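Local atomic coordinates of putative N-acetylneuraminate lyase ([Ruminococcus] gnavus ATCC 29149, PDB entry 6RB7), a protein that belongs to the dihydrodipicolinate synthetase family, whose members fold as a parallel (beta/alpha)8 (TIM) barrel. Residues A[70-75]-A[250-255]. Numbering follows the deposited sequence.
Sequences KGVKGV and LYLKLD
L252 of helix 248-259 reaches with both its methyls into the bend at K70 to V72, where helix 57-70 gives way to strand 74-77. One apolar pair joins the side chains: CG1 of V72 lies 4.1 Å from CD1 of L252, and the two side chains cross at about a right angle. CG of L252 stands opposite its own carbonyl carbon and beside the backbone N (chi1 -73°), and the extended chi2 of 165° carries CD1 on to the bend. V41 of strand 41-43 also packs on L252, while V72 leans on P43 and L107, so the pair joins an apolar patch beside the N-terminal ends of strands 74-77 and 108-112.

The remaining contacts are methyl against backbone oxygen. CD1 of L252 comes 3.3 Å from O of K70, and the same methyl stands 4.0 Å from O of G71. The second branch takes part as well, with CD2 of L252 4.0 Å from O of G71. G71 turns the chain here with positive phi (74°) in a Schellman motif that ends helix 57-70.

The ammonium end of K70 is turned from residues 250-255 and forms salt bridges with E249, just before them on helix 248-259, and with E299.

No hydrogen bond links the two segments, and just 117 Å² is buried between them. What holds them is a small, nondirectional van der Waals contact, in which one leucine packs helix 248-259 against the alpha-to-beta turn of a (beta/alpha)8 barrel; the salt bridge from K70 to E249, on the same helix, probably adds an electrostatic tie beside it.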
loop_
_atom_site.group_PDB
_atom_site.type_symbol
_atom_site.label_atom_id
_atom_site.label_comp_id
_atom_site.label_asym_id
_atom_site.label_seq_id
_atom_site.Cartn_x
_atom_site.Cartn_y
_atom_site.Cartn_z
ATOM N N LYS A 70 -23.247 33.179 -2.831
ATOM C CA LYS A 70 -21.831 33.247 -2.450
ATOM C C LYS A 70 -20.937 33.548 -3.642
ATOM O O LYS A 70 -19.767 33.874 -3.394
ATOM C CB LYS A 70 -21.406 31.962 -1.754
ATOM C CG LYS A 70 -22.060 31.714 -0.404
ATOM C CD LYS A 70 -21.677 32.733 0.635
ATOM C CE LYS A 70 -22.283 32.344 1.986
ATOM N NZ LYS A 70 -22.125 33.364 3.048
ATOM N N GLY A 71 -21.444 33.492 -4.855
ATOM C CA GLY A 71 -20.665 33.918 -6.032
ATOM C C GLY A 71 -19.585 32.915 -6.400
ATOM O O GLY A 71 -18.575 33.329 -7.022
ATOM N N VAL A 72 -19.799 31.634 -6.122
ATOM C CA VAL A 72 -18.851 30.611 -6.624
ATOM C C VAL A 72 -19.054 30.419 -8.129
ATOM O O VAL A 72 -20.068 30.888 -8.691
ATOM C CB VAL A 72 -18.991 29.286 -5.840
ATOM C CG1 VAL A 72 -18.641 29.492 -4.366
ATOM C CG2 VAL A 72 -20.364 28.682 -5.980
ATOM N N LYS A 73 -18.084 29.770 -8.776
ATOM C CA LYS A 73 -18.105 29.616 -10.243
ATOM C C LYS A 73 -19.189 28.632 -10.631
ATOM O O LYS A 73 -19.825 28.798 -11.709
ATOM C CB LYS A 73 -16.750 29.187 -10.748
ATOM C CG LYS A 73 -16.593 29.158 -12.249
ATOM C CD LYS A 73 -16.757 30.556 -12.866
ATOM C CE LYS A 73 -15.919 30.771 -14.097
ATOM N NZ LYS A 73 -16.440 31.909 -14.893
ATOM N N GLY A 74 -19.334 27.578 -9.855
ATOM C CA GLY A 74 -20.211 26.477 -10.221
ATOM C C GLY A 74 -20.416 25.542 -9.080
ATOM O O GLY A 74 -19.916 25.810 -7.972
ATOM N N VAL A 75 -21.102 24.454 -9.348
ATOM C CA VAL A 75 -21.308 23.381 -8.359
ATOM C C VAL A 75 -21.034 22.026 -9.017
ATOM O O VAL A 75 -21.306 21.831 -10.256
ATOM C CB VAL A 75 -22.680 23.386 -7.693
ATOM C CG1 VAL A 75 -22.810 24.545 -6.729
ATOM C CG2 VAL A 75 -23.820 23.386 -8.703
ATOM N N LEU A 250 -13.836 31.960 1.828
ATOM C CA LEU A 250 -12.386 31.815 2.118
ATOM C C LEU A 250 -11.689 31.245 0.883
ATOM O O LEU A 250 -10.617 31.721 0.518
ATOM C CB LEU A 250 -12.153 30.923 3.337
ATOM C CG LEU A 250 -12.667 31.470 4.662
ATOM C CD1 LEU A 250 -12.357 30.517 5.790
ATOM C CD2 LEU A 250 -12.057 32.858 4.933
ATOM N N TYR A 251 -12.287 30.237 0.234
ATOM C CA TYR A 251 -11.649 29.683 -0.988
ATOM C C TYR A 251 -11.694 30.719 -2.120
ATOM O O TYR A 251 -10.750 30.735 -2.925
ATOM C CB TYR A 251 -12.288 28.357 -1.348
ATOM C CG TYR A 251 -11.941 27.240 -0.397
ATOM C CD1 TYR A 251 -10.688 26.646 -0.446
ATOM C CD2 TYR A 251 -12.829 26.816 0.596
ATOM C CE1 TYR A 251 -10.341 25.613 0.400
ATOM C CE2 TYR A 251 -12.483 25.788 1.466
ATOM C CZ TYR A 251 -11.237 25.192 1.372
ATOM O OH TYR A 251 -10.924 24.128 2.181
ATOM N N LEU A 252 -12.772 31.515 -2.251
ATOM C CA LEU A 252 -12.776 32.582 -3.282
ATOM C C LEU A 252 -11.643 33.569 -3.028
ATOM O O LEU A 252 -10.956 33.956 -3.992
ATOM C CB LEU A 252 -14.149 33.261 -3.293
ATOM C CG LEU A 252 -15.263 32.415 -3.916
ATOM C CD1 LEU A 252 -16.635 32.987 -3.560
ATOM C CD2 LEU A 252 -15.067 32.286 -5.432
ATOM N N LYS A 253 -11.439 33.937 -1.775
ATOM C CA LYS A 253 -10.371 34.906 -1.442
ATOM C C LYS A 253 -8.994 34.271 -1.644
ATOM O O LYS A 253 -8.100 34.944 -2.151
ATOM C CB LYS A 253 -10.552 35.420 -0.022
ATOM C CG LYS A 253 -9.608 36.580 0.297
ATOM C CD LYS A 253 -9.991 37.835 -0.455
ATOM C CE LYS A 253 -9.076 38.987 -0.090
ATOM N NZ LYS A 253 -9.535 40.251 -0.736
ATOM N N LEU A 254 -8.852 32.994 -1.318
ATOM C CA LEU A 254 -7.587 32.254 -1.584
ATOM C C LEU A 254 -7.298 32.312 -3.070
ATOM O O LEU A 254 -6.167 32.624 -3.452
ATOM C CB LEU A 254 -7.768 30.828 -1.081
ATOM C CG LEU A 254 -6.614 29.867 -1.276
ATOM C CD1 LEU A 254 -5.286 30.419 -0.833
ATOM C CD2 LEU A 254 -6.899 28.582 -0.547
ATOM N N ASP A 255 -8.285 32.013 -3.902
ATOM C CA ASP A 255 -8.093 31.978 -5.363
ATOM C C ASP A 255 -7.729 33.376 -5.864
ATOM O O ASP A 255 -6.859 33.500 -6.744
ATOM C CB ASP A 255 -9.327 31.407 -6.039
ATOM C CG ASP A 255 -9.045 30.713 -7.338
ATOM O OD1 ASP A 255 -7.939 30.186 -7.468
ATOM O OD2 ASP A 255 -9.929 30.754 -8.204
#